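Lmo1499 protein (Listeria monocytogenes, PDB 4IIW) probably acts as a membrane-bound lytic endotransglycosylase that cuts nascent peptidoglycan strands and so terminates their elongation. Local coordinates at residues P171-F183 / I193-I205. Sequence-based numbering, arbitrary orientation.
Sequences PLEGYLYPATYTF and IITEMVKATDVNI. With SO4 (sulfate ion), chain O.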
loop_
_atom_site.group_PDB
_atom_site.type_symbol
_atom_site.label_atom_id
_atom_site.label_comp_id
_atom_site.label_asym_id
_atom_site.label_seq_id
_atom_site.Cartn_x
_atom_site.Cartn_y
_atom_site.Cartn_z
ATOM N N PRO B 171 -34.817 -38.291 -23.788
ATOM C CA PRO B 171 -34.977 -38.993 -25.054
ATOM C C PRO B 171 -33.734 -39.164 -25.946
ATOM O O PRO B 171 -33.517 -40.255 -26.451
ATOM C CB PRO B 171 -36.039 -38.165 -25.760
ATOM C CG PRO B 171 -36.860 -37.637 -24.646
ATOM C CD PRO B 171 -35.899 -37.316 -23.571
ATOM N N LEU B 172 -32.929 -38.115 -26.120
ATOM C CA LEU B 172 -31.769 -38.180 -27.026
ATOM C C LEU B 172 -30.470 -38.601 -26.347
ATOM O O LEU B 172 -29.386 -38.552 -26.952
ATOM C CB LEU B 172 -31.594 -36.841 -27.765
ATOM C CG LEU B 172 -32.796 -36.424 -28.635
ATOM C CD1 LEU B 172 -32.631 -35.008 -29.159
ATOM C CD2 LEU B 172 -33.002 -37.369 -29.805
ATOM N N GLU B 173 -30.554 -39.036 -25.100
ATOM C CA GLU B 173 -29.352 -39.481 -24.404
ATOM C C GLU B 173 -28.742 -40.571 -25.267
ATOM O O GLU B 173 -29.416 -41.517 -25.634
ATOM C CB GLU B 173 -29.688 -40.011 -23.009
ATOM C CG GLU B 173 -28.476 -40.223 -22.139
ATOM C CD GLU B 173 -27.871 -38.915 -21.625
ATOM O OE1 GLU B 173 -28.498 -38.243 -20.769
ATOM O OE2 GLU B 173 -26.747 -38.579 -22.048
ATOM N N GLY B 174 -27.490 -40.400 -25.644
ATOM C CA GLY B 174 -26.768 -41.379 -26.465
ATOM C C GLY B 174 -26.799 -41.147 -27.965
ATOM O O GLY B 174 -26.036 -41.767 -28.711
ATOM N N TYR B 175 -27.662 -40.241 -28.415
ATOM C CA TYR B 175 -27.826 -39.976 -29.852
ATOM C C TYR B 175 -27.015 -38.802 -30.423
ATOM O O TYR B 175 -27.066 -38.533 -31.609
ATOM C CB TYR B 175 -29.304 -39.822 -30.167
ATOM C CG TYR B 175 -30.065 -41.111 -30.068
ATOM C CD1 TYR B 175 -30.561 -41.569 -28.849
ATOM C CD2 TYR B 175 -30.305 -41.876 -31.195
ATOM C CE1 TYR B 175 -31.278 -42.765 -28.769
ATOM C CE2 TYR B 175 -31.019 -43.072 -31.122
ATOM C CZ TYR B 175 -31.508 -43.509 -29.914
ATOM O OH TYR B 175 -32.219 -44.702 -29.876
ATOM N N LEU B 176 -26.252 -38.124 -29.580
ATOM C CA LEU B 176 -25.367 -37.038 -30.028
ATOM C C LEU B 176 -23.943 -37.612 -30.123
ATOM O O LEU B 176 -23.281 -37.836 -29.117
ATOM C CB LEU B 176 -25.450 -35.860 -29.060
ATOM C CG LEU B 176 -26.762 -35.061 -29.123
ATOM C CD1 LEU B 176 -27.978 -35.929 -29.049
ATOM C CD2 LEU B 176 -26.773 -34.014 -28.022
ATOM N N TYR B 177 -23.483 -37.839 -31.349
ATOM C CA TYR B 177 -22.203 -38.510 -31.606
ATOM C C TYR B 177 -20.982 -37.740 -31.116
ATOM O O TYR B 177 -20.943 -36.508 -31.204
ATOM C CB TYR B 177 -22.077 -38.768 -33.121
ATOM C CG TYR B 177 -21.035 -39.791 -33.521
ATOM C CD1 TYR B 177 -21.284 -41.161 -33.377
ATOM C CD2 TYR B 177 -19.805 -39.403 -34.072
ATOM C CE1 TYR B 177 -20.328 -42.118 -33.737
ATOM C CE2 TYR B 177 -18.842 -40.369 -34.451
ATOM C CZ TYR B 177 -19.117 -41.714 -34.276
ATOM O OH TYR B 177 -18.187 -42.660 -34.627
ATOM N N PRO B 178 -19.976 -38.464 -30.591
ATOM C CA PRO B 178 -18.749 -37.818 -30.188
ATOM C C PRO B 178 -17.834 -37.570 -31.398
ATOM O O PRO B 178 -17.458 -38.496 -32.088
ATOM C CB PRO B 178 -18.122 -38.810 -29.206
ATOM C CG PRO B 178 -18.671 -40.112 -29.547
ATOM C CD PRO B 178 -19.962 -39.906 -30.280
ATOM N N ALA B 179 -17.510 -36.307 -31.636
ATOM C CA ALA B 179 -16.669 -35.875 -32.739
ATOM C C ALA B 179 -16.370 -34.392 -32.534
ATOM O O ALA B 179 -16.731 -33.812 -31.506
ATOM C CB ALA B 179 -17.377 -36.099 -34.078
ATOM N N THR B 180 -15.694 -33.789 -33.499
ATOM C CA THR B 180 -15.381 -32.376 -33.455
ATOM C C THR B 180 -16.275 -31.733 -34.459
ATOM O O THR B 180 -16.354 -32.192 -35.569
ATOM C CB THR B 180 -13.921 -32.111 -33.813
ATOM O OG1 THR B 180 -13.097 -32.688 -32.804
ATOM C CG2 THR B 180 -13.631 -30.620 -33.874
ATOM N N TYR B 181 -16.976 -30.684 -34.062
ATOM C CA TYR B 181 -17.907 -29.992 -34.956
ATOM C C TYR B 181 -17.513 -28.533 -35.042
ATOM O O TYR B 181 -16.911 -28.021 -34.104
ATOM C CB TYR B 181 -19.319 -30.066 -34.378
ATOM C CG TYR B 181 -19.797 -31.463 -34.100
ATOM C CD1 TYR B 181 -19.503 -32.096 -32.886
ATOM C CD2 TYR B 181 -20.560 -32.156 -35.041
ATOM C CE1 TYR B 181 -19.941 -33.385 -32.634
ATOM C CE2 TYR B 181 -21.005 -33.445 -34.793
ATOM C CZ TYR B 181 -20.693 -34.056 -33.600
ATOM O OH TYR B 181 -21.153 -35.332 -33.367
ATOM N N THR B 182 -17.843 -27.882 -36.159
ATOM C CA THR B 182 -17.594 -26.438 -36.341
ATOM C C THR B 182 -18.792 -25.858 -37.097
ATOM O O THR B 182 -19.450 -26.567 -37.852
ATOM C CB THR B 182 -16.310 -26.144 -37.123
ATOM O OG1 THR B 182 -16.484 -26.552 -38.469
ATOM C CG2 THR B 182 -15.124 -26.894 -36.537
ATOM N N PHE B 183 -19.064 -24.571 -36.898
ATOM C CA PHE B 183 -20.231 -23.940 -37.501
ATOM C C PHE B 183 -19.881 -22.632 -38.171
ATOM O O PHE B 183 -19.217 -21.792 -37.574
ATOM C CB PHE B 183 -21.304 -23.735 -36.422
ATOM C CG PHE B 183 -21.720 -25.017 -35.781
ATOM C CD1 PHE B 183 -22.767 -25.748 -36.293
ATOM C CD2 PHE B 183 -21.011 -25.533 -34.721
ATOM C CE1 PHE B 183 -23.123 -26.962 -35.746
ATOM C CE2 PHE B 183 -21.365 -26.748 -34.156
ATOM C CZ PHE B 183 -22.428 -27.466 -34.674
ATOM N N ILE B 193 -27.034 -27.053 -33.702
ATOM C CA ILE B 193 -25.907 -27.796 -33.172
ATOM C C ILE B 193 -26.274 -29.236 -32.848
ATOM O O ILE B 193 -25.599 -30.190 -33.283
ATOM C CB ILE B 193 -25.384 -27.130 -31.910
ATOM C CG1 ILE B 193 -24.846 -25.732 -32.253
ATOM C CG2 ILE B 193 -24.300 -27.990 -31.260
ATOM C CD1 ILE B 193 -24.406 -24.901 -31.046
ATOM N N ILE B 194 -27.344 -29.401 -32.082
ATOM C CA ILE B 194 -27.792 -30.730 -31.707
ATOM C C ILE B 194 -28.085 -31.536 -32.978
ATOM O O ILE B 194 -27.710 -32.695 -33.086
ATOM C CB ILE B 194 -29.016 -30.653 -30.773
ATOM C CG1 ILE B 194 -28.615 -29.946 -29.475
ATOM C CG2 ILE B 194 -29.552 -32.039 -30.450
ATOM C CD1 ILE B 194 -29.791 -29.396 -28.690
ATOM N N THR B 195 -28.716 -30.906 -33.965
ATOM C CA THR B 195 -29.032 -31.615 -35.196
ATOM C C THR B 195 -27.768 -32.170 -35.831
ATOM O O THR B 195 -27.777 -33.298 -36.296
ATOM C CB THR B 195 -29.807 -30.742 -36.205
ATOM O OG1 THR B 195 -31.059 -30.362 -35.632
ATOM C CG2 THR B 195 -30.069 -31.498 -37.549
ATOM N N GLU B 196 -26.683 -31.410 -35.850
ATOM C CA GLU B 196 -25.458 -31.923 -36.469
ATOM C C GLU B 196 -24.909 -33.151 -35.748
ATOM O O GLU B 196 -24.343 -34.041 -36.373
ATOM C CB GLU B 196 -24.375 -30.851 -36.571
ATOM C CG GLU B 196 -24.712 -29.775 -37.566
ATOM C CD GLU B 196 -24.799 -30.310 -38.985
ATOM O OE1 GLU B 196 -23.779 -30.824 -39.504
ATOM O OE2 GLU B 196 -25.884 -30.190 -39.589
HETATM N N MSE B 197 -25.095 -33.210 -34.443
HETATM C CA MSE B 197 -24.619 -34.340 -33.671
HETATM C C MSE B 197 -25.502 -35.552 -33.929
HETATM O O MSE B 197 -24.998 -36.690 -34.002
HETATM C CB MSE B 197 -24.588 -34.000 -32.194
HETATM C CG MSE B 197 -23.691 -32.808 -31.875
HETATM SE SE MSE B 197 -23.696 -32.360 -29.967
HETATM C CE MSE B 197 -22.525 -30.824 -30.044
ATOM N N VAL B 198 -26.807 -35.330 -34.079
ATOM C CA VAL B 198 -27.708 -36.440 -34.369
ATOM C C VAL B 198 -27.414 -36.982 -35.787
ATOM O O VAL B 198 -27.429 -38.188 -36.020
ATOM C CB VAL B 198 -29.196 -36.059 -34.199
ATOM C CG1 VAL B 198 -30.083 -37.170 -34.697
ATOM C CG2 VAL B 198 -29.500 -35.760 -32.734
ATOM N N LYS B 199 -27.108 -36.080 -36.710
ATOM C CA LYS B 199 -26.752 -36.463 -38.066
ATOM C C LYS B 199 -25.462 -37.269 -38.079
ATOM O O LYS B 199 -25.341 -38.232 -38.827
ATOM C CB LYS B 199 -26.634 -35.219 -38.959
ATOM C CG LYS B 199 -25.859 -35.437 -40.240
ATOM C CD LYS B 199 -26.179 -34.418 -41.290
ATOM C CE LYS B 199 -26.036 -33.004 -40.822
ATOM N NZ LYS B 199 -26.427 -32.054 -41.905
ATOM N N ALA B 200 -24.490 -36.878 -37.266
ATOM C CA ALA B 200 -23.235 -37.626 -37.216
ATOM C C ALA B 200 -23.512 -39.072 -36.772
ATOM O O ALA B 200 -22.932 -40.016 -37.314
ATOM C CB ALA B 200 -22.238 -36.958 -36.284
ATOM N N THR B 201 -24.407 -39.247 -35.799
ATOM C CA THR B 201 -24.718 -40.587 -35.322
ATOM C C THR B 201 -25.281 -41.403 -36.483
ATOM O O THR B 201 -24.803 -42.487 -36.761
ATOM C CB THR B 201 -25.720 -40.584 -34.142
ATOM O OG1 THR B 201 -25.115 -39.986 -32.976
ATOM C CG2 THR B 201 -26.191 -42.033 -33.822
ATOM N N ASP B 202 -26.274 -40.838 -37.169
ATOM C CA ASP B 202 -26.922 -41.466 -38.309
ATOM C C ASP B 202 -25.905 -41.871 -39.374
ATOM O O ASP B 202 -25.961 -42.979 -39.877
ATOM C CB ASP B 202 -27.968 -40.509 -38.911
ATOM C CG ASP B 202 -28.762 -41.132 -40.066
ATOM O OD1 ASP B 202 -29.575 -42.061 -39.813
ATOM O OD2 ASP B 202 -28.616 -40.649 -41.218
ATOM N N VAL B 203 -24.979 -40.977 -39.706
ATOM C CA VAL B 203 -23.966 -41.258 -40.708
ATOM C C VAL B 203 -22.985 -42.327 -40.278
ATOM O O VAL B 203 -22.615 -43.199 -41.055
ATOM C CB VAL B 203 -23.095 -40.019 -40.978
ATOM C CG1 VAL B 203 -21.921 -40.381 -41.900
ATOM C CG2 VAL B 203 -23.943 -38.865 -41.542
ATOM N N ASN B 204 -22.579 -42.262 -39.023
ATOM C CA ASN B 204 -21.503 -43.106 -38.531
ATOM C C ASN B 204 -21.865 -44.488 -38.068
ATOM O O ASN B 204 -20.969 -45.279 -37.785
ATOM C CB ASN B 204 -20.709 -42.337 -37.467
ATOM C CG ASN B 204 -19.941 -41.151 -38.073
ATOM O OD1 ASN B 204 -19.183 -41.318 -39.027
ATOM N ND2 ASN B 204 -20.142 -39.964 -37.529
ATOM N N ILE B 205 -23.154 -44.793 -37.986
ATOM C CA ILE B 205 -23.560 -46.132 -37.640
ATOM C C ILE B 205 -24.001 -46.871 -38.901
ATOM O O ILE B 205 -24.387 -48.050 -38.837
ATOM C CB ILE B 205 -24.689 -46.172 -36.592
ATOM C CG1 ILE B 205 -25.988 -45.591 -37.150
ATOM C CG2 ILE B 205 -24.264 -45.462 -35.326
ATOM C CD1 ILE B 205 -27.120 -45.683 -36.173
HETATM S S SO4 O . -13.848 -36.140 -35.831
HETATM O O1 SO4 O . -14.453 -36.483 -37.117
HETATM O O2 SO4 O . -14.597 -35.042 -35.243
HETATM O O3 SO4 O . -13.888 -37.299 -34.944
HETATM O O4 SO4 O . -12.456 -35.746 -36.029
HETATM O O HOH W 1 -24.350 -41.132 -30.719
#
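Three aromatic rings of the 171-183 segment each receive an aliphatic or amide group of helix 190-204 over one face. Asn204 crosses the Tyr177 ring at about a right angle, its CB 4.0 Å from the ring centroid and its amide tilted 29° from the ring plane with ND2 near the rim; Pro178 CD covers the opposite face. Met197 CG sits over one face of Tyr181, 4.0 Å from the centroid, in a CH-pi contact, and the selenium of this selenomethionine adds an oblique Met-aromatic contact. Ala200 CB meets the edge of the same ring at OH, and that hydroxyl points at Tyr177 O in the ring plane, at a modelled distance too short to trust. Ile193 CG1 lies over Phe183, while Glu196 CG brushes CE1 obliquely.

With chi2 at 179°, SE of Met197 lies anti to CA and reaches Leu176, 4.0 Å from its CB and CD2. The CD1 branch of Leu176 instead touches Val198 CG2.

Polar links fasten the loop to the helix between these apolar patches. Tyr177 N gives a nearly straight bond to Met197 O (3.3 Å, 171° at the hydrogen), approaching from the face of the carbonyl opposite the helical donor Thr201 N. Thr201 OG1 donates to Tyr175 O at 2.8 Å from well above the carbonyl plane and accepts from a water that also donates to Gly174 O. Helix 119-129 packs against Leu176 and Met197, and Tyr181 pairs through its backbone with Leu111 of the neighbouring strand.

This packing lies within the YceG-like region, away from Glu232, the predicted catalytic residue. In an apolar, aromatic interface, the buried Thr201 hydroxyl thus both donates and accepts, and Met197 O serves helix and loop at once.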